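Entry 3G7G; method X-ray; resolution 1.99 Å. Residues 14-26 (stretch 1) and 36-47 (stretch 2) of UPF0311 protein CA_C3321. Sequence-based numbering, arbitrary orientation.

Stretch 1 (14-26) VFSITITVDKPIL
Stretch 2 (36-47) RQLIPIISGKVS

The strongest polar links here are all backbone to backbone: two antiparallel strands, 14-21 and 36-47, run with their N-to-C directions at 166° and their axes as close as 4.6 Å. Ser-16 and Ser-47 form a reciprocal pair, Ser-16 N to Ser-47 O at 2.7 Å and Ser-47 N to Ser-16 O at 2.9 Å, both nearly straight. Two residues on, Thr-18 N reaches Lys-45 O at 3.0 Å and Lys-45 N reaches Thr-18 O at 2.9 Å. CA separations follow the antiparallel rule: 5.3 Å in these hydrogen-bonded pairs, but 4.5 Å for Ile-17 with Val-46 and 4.1 Å for Ile-19 with Gly-44. In the narrow pairs CA-H groups address carbonyls, as in Gly-44 CA to Thr-18 O at 3.1 Å and Ile-17 CA to Lys-45 O at 3.3 Å.

The regular ladder breaks at a beta bulge. Thr-20 N donates to Ser-43 O at 3.0 Å, but Thr-20 O receives two donors: Ile-42 N at 2.8 Å, bent to 135°, and Ser-43 N at 3.4 Å, a weak bond. Ile-42 is the extra residue, with phi/psi of -72/-43 amid extended neighbours, so Val-21 pairs with Ile-41 (CA-CA 4.4 Å). Asp-22 N then bonds Pro-40 O at 3.0 Å. Pro-40 has no amide hydrogen to return the bond.

Stretch 1 leaves the ladder through Asp-22, Lys-23 and Pro-24, where Lys-23 N donates to Asp-22 OD1 at 2.8 Å. A second short ladder, shifted by one, begins at Ile-25: Ile-25 N to Leu-38 O is 2.7 Å and Leu-38 N to Ile-25 O 2.9 Å. Leu-26 then faces Gln-37 in a narrow pair, CA-CA 4.4 Å.

Side chains sort by alternation. Ile-17, Ile-19 and Val-21 share one face with Val-46 and Ile-41. Ile-17 and Ile-19 are both m,t; Val-46 is t, Ile-41 m,t. Ile-17 CG1 lies 4.1 Å from Val-46 CG2, while Ile-19 CG2 presses to 3.2 Å from Ile-41 CG2. Gly-44, opposite Ile-19, suits this crowded spot: an ideal CB would sit 3.3 Å from Thr-18 O and 3.4 Å from Ile-19 CG1. Buried Phe-15 (chi1 p, chi2 98°) places CD1 3.8 Å from Val-46 CG1. Ile-39, m,m, starts sideways but its end comes nearer to stretch 1: CD1 lies 3.6 Å from Pro-24 CB, and CG2 3.5 Å from Val-21 CB.

The other face of the main ladder carries more polar residues: Ser-16, Thr-18 and Thr-20, all m, beside Ser-47 and Ser-43, both p, and an extended Lys-45 whose end leads away. Thr-20 CG2 still packs against Ile-42 CD1 at 3.9 Å, so the bulge residue contributes hydrophobic contact. The same face turns apolar in the second ladder, where Ile-25 (m,t) sets CB 4.2 Å from Leu-38 CB and CD1 3.9 Å from Pro-40 CG. In all, 1051 Å² is buried.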

ATOM      1  N   VAL A  14      22.583   1.382  10.979  1.00 36.32           N
ATOM      2  CA  VAL A  14      22.329   0.111  11.632  1.00 35.23           C
ATOM      3  C   VAL A  14      23.074  -1.038  10.967  1.00 33.95           C
ATOM      4  O   VAL A  14      23.638  -1.871  11.659  1.00 34.40           O
ATOM      5  CB  VAL A  14      20.815  -0.183  11.806  1.00 35.47           C
ATOM      6  CG1 VAL A  14      20.221   0.806  12.803  1.00 35.86           C
ATOM      7  CG2 VAL A  14      20.082  -0.140  10.508  1.00 34.77           C
ATOM      8  N   PHE A  15      23.105  -1.067   9.642  1.00 32.10           N
ATOM      9  CA  PHE A  15      23.845  -2.072   8.902  1.00 31.29           C
ATOM     10  C   PHE A  15      23.846  -1.680   7.435  1.00 29.97           C
ATOM     11  O   PHE A  15      23.197  -0.716   7.037  1.00 28.24           O
ATOM     12  CB  PHE A  15      23.238  -3.470   9.078  1.00 30.65           C
ATOM     13  CG  PHE A  15      21.794  -3.575   8.593  1.00 31.11           C
ATOM     14  CD1 PHE A  15      21.504  -4.087   7.345  1.00 27.62           C
ATOM     15  CD2 PHE A  15      20.752  -3.181   9.405  1.00 32.32           C
ATOM     16  CE1 PHE A  15      20.202  -4.194   6.901  1.00 30.15           C
ATOM     17  CE2 PHE A  15      19.428  -3.280   8.971  1.00 32.11           C
ATOM     18  CZ  PHE A  15      19.160  -3.796   7.717  1.00 31.81           C
ATOM     19  N   SER A  16      24.611  -2.415   6.652  1.00 29.96           N
ATOM     20  CA  SER A  16      24.668  -2.273   5.207  1.00 31.23           C
ATOM     21  C   SER A  16      24.375  -3.604   4.583  1.00 30.96           C
ATOM     22  O   SER A  16      24.581  -4.655   5.202  1.00 29.44           O
ATOM     23  CB  SER A  16      26.078  -1.894   4.776  1.00 31.66           C
ATOM     24  OG  SER A  16      26.469  -0.693   5.402  1.00 35.79           O
ATOM     25  N   ILE A  17      23.950  -3.570   3.333  1.00 31.49           N
ATOM     26  CA  ILE A  17      23.880  -4.791   2.537  1.00 31.96           C
ATOM     27  C   ILE A  17      24.542  -4.497   1.206  1.00 32.45           C
ATOM     28  O   ILE A  17      24.252  -3.477   0.599  1.00 32.37           O
ATOM     29  CB  ILE A  17      22.433  -5.278   2.322  1.00 31.71           C
ATOM     30  CG1 ILE A  17      21.683  -5.335   3.649  1.00 31.99           C
ATOM     31  CG2 ILE A  17      22.426  -6.659   1.676  1.00 32.44           C
ATOM     32  CD1 ILE A  17      20.241  -5.814   3.545  1.00 30.06           C
ATOM     33  N   THR A  18      25.464  -5.363   0.778  1.00 32.90           N
ATOM     34  CA  THR A  18      25.960  -5.309  -0.593  1.00 33.33           C
ATOM     35  C   THR A  18      25.301  -6.443  -1.357  1.00 33.26           C
ATOM     36  O   THR A  18      25.457  -7.599  -0.995  1.00 32.47           O
ATOM     37  CB  THR A  18      27.475  -5.413  -0.654  1.00 33.63           C
ATOM     38  OG1 THR A  18      28.029  -4.377   0.146  1.00 35.10           O
ATOM     39  CG2 THR A  18      27.972  -5.248  -2.084  1.00 33.10           C
ATOM     40  N   ILE A  19      24.559  -6.092  -2.398  1.00 33.22           N
ATOM     41  CA  ILE A  19      23.749  -7.026  -3.150  1.00 33.77           C
ATOM     42  C   ILE A  19      24.261  -7.211  -4.575  1.00 33.31           C
ATOM     43  O   ILE A  19      24.532  -6.239  -5.263  1.00 33.75           O
ATOM     44  CB  ILE A  19      22.286  -6.491  -3.265  1.00 33.72           C
ATOM     45  CG1 ILE A  19      21.593  -6.521  -1.910  1.00 35.51           C
ATOM     46  CG2 ILE A  19      21.488  -7.319  -4.222  1.00 33.50           C
ATOM     47  CD1 ILE A  19      20.284  -5.749  -1.874  1.00 35.71           C
ATOM     48  N   THR A  20      24.330  -8.461  -5.016  1.00 33.27           N
ATOM     49  CA  THR A  20      24.559  -8.808  -6.399  1.00 33.75           C
ATOM     50  C   THR A  20      23.198  -9.093  -7.024  1.00 33.54           C
ATOM     51  O   THR A  20      22.414  -9.875  -6.507  1.00 32.89           O
ATOM     52  CB  THR A  20      25.469 -10.060  -6.514  1.00 34.05           C
ATOM     53  OG1 THR A  20      26.700  -9.831  -5.810  1.00 34.22           O
ATOM     54  CG2 THR A  20      25.790 -10.404  -7.950  1.00 32.31           C
ATOM     55  N   VAL A  21      22.927  -8.450  -8.149  1.00 34.16           N
ATOM     56  CA  VAL A  21      21.687  -8.659  -8.875  1.00 34.73           C
ATOM     57  C   VAL A  21      21.943  -9.283 -10.244  1.00 35.46           C
ATOM     58  O   VAL A  21      22.989  -9.061 -10.855  1.00 35.20           O
ATOM     59  CB  VAL A  21      20.920  -7.341  -9.077  1.00 34.74           C
ATOM     60  CG1 VAL A  21      20.542  -6.727  -7.742  1.00 33.24           C
ATOM     61  CG2 VAL A  21      21.728  -6.365  -9.928  1.00 34.81           C
ATOM     62  N   ASP A  22      20.967 -10.058 -10.721  1.00 35.73           N
ATOM     63  CA  ASP A  22      21.007 -10.582 -12.080  1.00 35.88           C
ATOM     64  C   ASP A  22      20.637  -9.479 -13.095  1.00 36.08           C
ATOM     65  O   ASP A  22      20.386  -8.312 -12.737  1.00 35.50           O
ATOM     66  CB  ASP A  22      20.067 -11.784 -12.193  1.00 36.27           C
ATOM     67  CG  ASP A  22      20.591 -12.873 -13.120  1.00 38.06           C
ATOM     68  OD1 ASP A  22      21.195 -12.550 -14.169  1.00 43.08           O
ATOM     69  OD2 ASP A  22      20.386 -14.063 -12.800  1.00 39.51           O
ATOM     70  N   LYS A  23      20.632  -9.842 -14.372  1.00 36.33           N
ATOM     71  CA  LYS A  23      20.183  -8.938 -15.411  1.00 36.70           C
ATOM     72  C   LYS A  23      18.680  -8.702 -15.262  1.00 35.67           C
ATOM     73  O   LYS A  23      17.969  -9.605 -14.842  1.00 34.78           O
ATOM     74  CB  LYS A  23      20.489  -9.520 -16.801  1.00 37.44           C
ATOM     75  CG  LYS A  23      19.609 -10.706 -17.245  1.00 40.11           C
ATOM     76  CD  LYS A  23      19.985 -11.250 -18.688  1.00 40.62           C
ATOM     77  CE  LYS A  23      20.084 -10.139 -19.744  1.00 43.06           C
ATOM     78  NZ  LYS A  23      20.041 -10.638 -21.169  1.00 45.05           N
ATOM     79  N   PRO A  24      18.203  -7.492 -15.613  1.00 34.91           N
ATOM     80  CA  PRO A  24      16.790  -7.165 -15.525  1.00 34.42           C
ATOM     81  C   PRO A  24      15.939  -8.113 -16.334  1.00 33.87           C
ATOM     82  O   PRO A  24      16.390  -8.561 -17.383  1.00 33.35           O
ATOM     83  CB  PRO A  24      16.710  -5.803 -16.183  1.00 34.60           C
ATOM     84  CG  PRO A  24      18.069  -5.222 -16.015  1.00 35.87           C
ATOM     85  CD  PRO A  24      18.996  -6.359 -16.114  1.00 34.71           C
ATOM     86  N   ILE A  25      14.732  -8.403 -15.850  1.00 32.86           N
ATOM     87  CA  ILE A  25      13.721  -9.064 -16.645  1.00 32.74           C
ATOM     88  C   ILE A  25      12.812  -7.964 -17.135  1.00 32.32           C
ATOM     89  O   ILE A  25      11.951  -7.486 -16.402  1.00 31.81           O
ATOM     90  CB  ILE A  25      12.923 -10.114 -15.851  1.00 32.32           C
ATOM     91  CG1 ILE A  25      13.856 -11.173 -15.300  1.00 32.19           C
ATOM     92  CG2 ILE A  25      11.880 -10.779 -16.758  1.00 32.02           C
ATOM     93  CD1 ILE A  25      13.268 -12.001 -14.182  1.00 33.89           C
ATOM     94  N   LEU A  26      13.052  -7.527 -18.363  1.00 32.23           N
ATOM     95  CA  LEU A  26      12.217  -6.533 -19.000  1.00 31.73           C
ATOM     96  C   LEU A  26      10.809  -7.063 -19.282  1.00 30.65           C
ATOM     97  O   LEU A  26      10.623  -8.018 -20.026  1.00 30.88           O
ATOM     98  CB  LEU A  26      12.872  -6.011 -20.284  1.00 32.25           C
ATOM     99  CG  LEU A  26      12.180  -4.751 -20.889  1.00 33.98           C
ATOM    100  CD1 LEU A  26      11.877  -3.666 -19.846  1.00 35.35           C
ATOM    101  CD2 LEU A  26      13.027  -4.157 -22.061  1.00 33.60           C
ATOM    102  N   ARG A  36       8.805  -1.157 -17.086  1.00 27.07           N
ATOM    103  CA  ARG A  36       8.725  -2.080 -15.964  1.00 27.36           C
ATOM    104  C   ARG A  36       9.711  -3.219 -16.154  1.00 28.21           C
ATOM    105  O   ARG A  36       9.698  -3.890 -17.201  1.00 27.86           O
ATOM    106  CB  ARG A  36       7.307  -2.658 -15.867  1.00 26.30           C
ATOM    107  CG  ARG A  36       7.041  -3.846 -14.852  1.00 25.76           C
ATOM    108  CD  ARG A  36       7.139  -3.416 -13.417  1.00 21.09           C
ATOM    109  NE  ARG A  36       6.118  -2.399 -13.170  1.00 23.06           N
ATOM    110  CZ  ARG A  36       5.932  -1.761 -12.017  1.00 21.85           C
ATOM    111  NH1 ARG A  36       6.725  -1.966 -10.989  1.00 23.55           N
ATOM    112  NH2 ARG A  36       4.954  -0.876 -11.900  1.00 21.85           N
ATOM    113  N   GLN A  37      10.516  -3.475 -15.124  1.00 28.19           N
ATOM    114  CA  GLN A  37      11.383  -4.634 -15.106  1.00 29.51           C
ATOM    115  C   GLN A  37      11.461  -5.228 -13.709  1.00 28.87           C
ATOM    116  O   GLN A  37      11.313  -4.509 -12.728  1.00 27.91           O
ATOM    117  CB  GLN A  37      12.804  -4.249 -15.557  1.00 29.87           C
ATOM    118  CG  GLN A  37      13.190  -2.892 -15.077  1.00 33.06           C
ATOM    119  CD  GLN A  37      14.574  -2.471 -15.466  1.00 33.67           C
ATOM    120  OE1 GLN A  37      15.054  -2.804 -16.545  1.00 38.38           O
ATOM    121  NE2 GLN A  37      15.230  -1.711 -14.577  1.00 36.72           N
ATOM    122  N   LEU A  38      11.741  -6.530 -13.650  1.00 28.91           N
ATOM    123  CA  LEU A  38      11.976  -7.260 -12.395  1.00 28.88           C
ATOM    124  C   LEU A  38      13.458  -7.624 -12.293  1.00 29.33           C
ATOM    125  O   LEU A  38      14.016  -8.238 -13.210  1.00 28.19           O
ATOM    126  CB  LEU A  38      11.144  -8.526 -12.363  1.00 28.23           C
ATOM    127  CG  LEU A  38       9.652  -8.339 -12.608  1.00 28.93           C
ATOM    128  CD1 LEU A  38       8.930  -9.691 -12.737  1.00 28.63           C
ATOM    129  CD2 LEU A  38       9.076  -7.482 -11.486  1.00 29.16           C
ATOM    130  N   ILE A  39      14.094  -7.214 -11.199  1.00 29.94           N
ATOM    131  CA  ILE A  39      15.509  -7.480 -10.968  1.00 30.19           C
ATOM    132  C   ILE A  39      15.671  -8.555  -9.894  1.00 30.36           C
ATOM    133  O   ILE A  39      15.362  -8.313  -8.725  1.00 30.57           O
ATOM    134  CB  ILE A  39      16.272  -6.235 -10.514  1.00 30.83           C
ATOM    135  CG1 ILE A  39      15.929  -5.046 -11.402  1.00 31.23           C
ATOM    136  CG2 ILE A  39      17.786  -6.530 -10.484  1.00 30.48           C
ATOM    137  CD1 ILE A  39      16.667  -5.000 -12.648  1.00 31.86           C
ATOM    138  N   PRO A  40      16.123  -9.764 -10.291  1.00 30.50           N
ATOM    139  CA  PRO A  40      16.424 -10.793  -9.301  1.00 30.22           C
ATOM    140  C   PRO A  40      17.628 -10.423  -8.456  1.00 30.45           C
ATOM    141  O   PRO A  40      18.551  -9.789  -8.963  1.00 30.33           O
ATOM    142  CB  PRO A  40      16.674 -12.053 -10.147  1.00 30.70           C
ATOM    143  CG  PRO A  40      16.099 -11.741 -11.517  1.00 29.89           C
ATOM    144  CD  PRO A  40      16.301 -10.259 -11.671  1.00 30.26           C
ATOM    145  N   ILE A  41      17.585 -10.785  -7.171  1.00 30.29           N
ATOM    146  CA  ILE A  41      18.708 -10.566  -6.256  1.00 30.75           C
ATOM    147  C   ILE A  41      19.427 -11.912  -6.115  1.00 30.68           C
ATOM    148  O   ILE A  41      18.876 -12.851  -5.582  1.00 31.41           O
ATOM    149  CB  ILE A  41      18.237 -10.001  -4.882  1.00 30.68           C
ATOM    150  CG1 ILE A  41      17.542  -8.642  -5.079  1.00 31.49           C
ATOM    151  CG2 ILE A  41      19.435  -9.812  -3.933  1.00 30.65           C
ATOM    152  CD1 ILE A  41      16.535  -8.238  -3.934  1.00 31.08           C
ATOM    153  N   ILE A  42      20.638 -12.038  -6.646  1.00 31.43           N
ATOM    154  CA  ILE A  42      21.330 -13.331  -6.607  1.00 31.51           C
ATOM    155  C   ILE A  42      21.792 -13.618  -5.181  1.00 31.07           C
ATOM    156  O   ILE A  42      21.674 -14.726  -4.683  1.00 30.79           O
ATOM    157  CB  ILE A  42      22.549 -13.382  -7.553  1.00 32.99           C
ATOM    158  CG1 ILE A  42      22.145 -13.101  -9.011  1.00 32.97           C
ATOM    159  CG2 ILE A  42      23.250 -14.758  -7.458  1.00 32.34           C
ATOM    160  CD1 ILE A  42      23.346 -12.776  -9.915  1.00 32.71           C
ATOM    161  N   SER A  43      22.332 -12.605  -4.522  1.00 30.70           N
ATOM    162  CA  SER A  43      23.001 -12.828  -3.250  1.00 30.59           C
ATOM    163  C   SER A  43      23.271 -11.491  -2.629  1.00 29.84           C
ATOM    164  O   SER A  43      23.065 -10.474  -3.262  1.00 29.15           O
ATOM    165  CB  SER A  43      24.316 -13.571  -3.467  1.00 30.63           C
ATOM    166  OG  SER A  43      25.237 -12.752  -4.186  1.00 33.33           O
ATOM    167  N   GLY A  44      23.763 -11.500  -1.392  1.00 29.90           N
ATOM    168  CA  GLY A  44      24.029 -10.280  -0.685  1.00 29.79           C
ATOM    169  C   GLY A  44      24.589 -10.538   0.685  1.00 31.02           C
ATOM    170  O   GLY A  44      24.223 -11.512   1.375  1.00 30.52           O
ATOM    171  N   LYS A  45      25.480  -9.646   1.089  1.00 31.36           N
ATOM    172  CA  LYS A  45      26.129  -9.767   2.353  1.00 31.99           C
ATOM    173  C   LYS A  45      25.693  -8.641   3.262  1.00 31.48           C
ATOM    174  O   LYS A  45      25.795  -7.487   2.893  1.00 31.77           O
ATOM    175  CB  LYS A  45      27.639  -9.727   2.151  1.00 32.22           C
ATOM    176  CG  LYS A  45      28.399  -9.741   3.453  1.00 34.48           C
ATOM    177  CD  LYS A  45      29.855 -10.133   3.214  1.00 34.24           C
ATOM    178  CE  LYS A  45      30.732  -9.783   4.394  1.00 36.27           C
ATOM    179  NZ  LYS A  45      32.170  -9.915   3.966  1.00 37.87           N
ATOM    180  N   VAL A  46      25.242  -8.998   4.465  1.00 30.68           N
ATOM    181  CA  VAL A  46      24.740  -8.057   5.444  1.00 30.00           C
ATOM    182  C   VAL A  46      25.858  -7.810   6.455  1.00 29.69           C
ATOM    183  O   VAL A  46      26.460  -8.758   6.962  1.00 28.92           O
ATOM    184  CB  VAL A  46      23.502  -8.609   6.177  1.00 28.98           C
ATOM    185  CG1 VAL A  46      22.990  -7.593   7.199  1.00 26.61           C
ATOM    186  CG2 VAL A  46      22.426  -9.044   5.187  1.00 27.57           C
ATOM    187  N   SER A  47      26.157  -6.552   6.730  1.00 29.84           N
ATOM    188  CA  SER A  47      27.170  -6.242   7.724  1.00 31.74           C
ATOM    189  C   SER A  47      26.886  -4.970   8.514  1.00 32.41           C
ATOM    190  O   SER A  47      26.229  -4.048   8.064  1.00 32.19           O
ATOM    191  CB  SER A  47      28.557  -6.243   7.077  1.00 31.62           C
ATOM    192  OG  SER A  47      28.650  -5.271   6.070  1.00 34.51           O
TER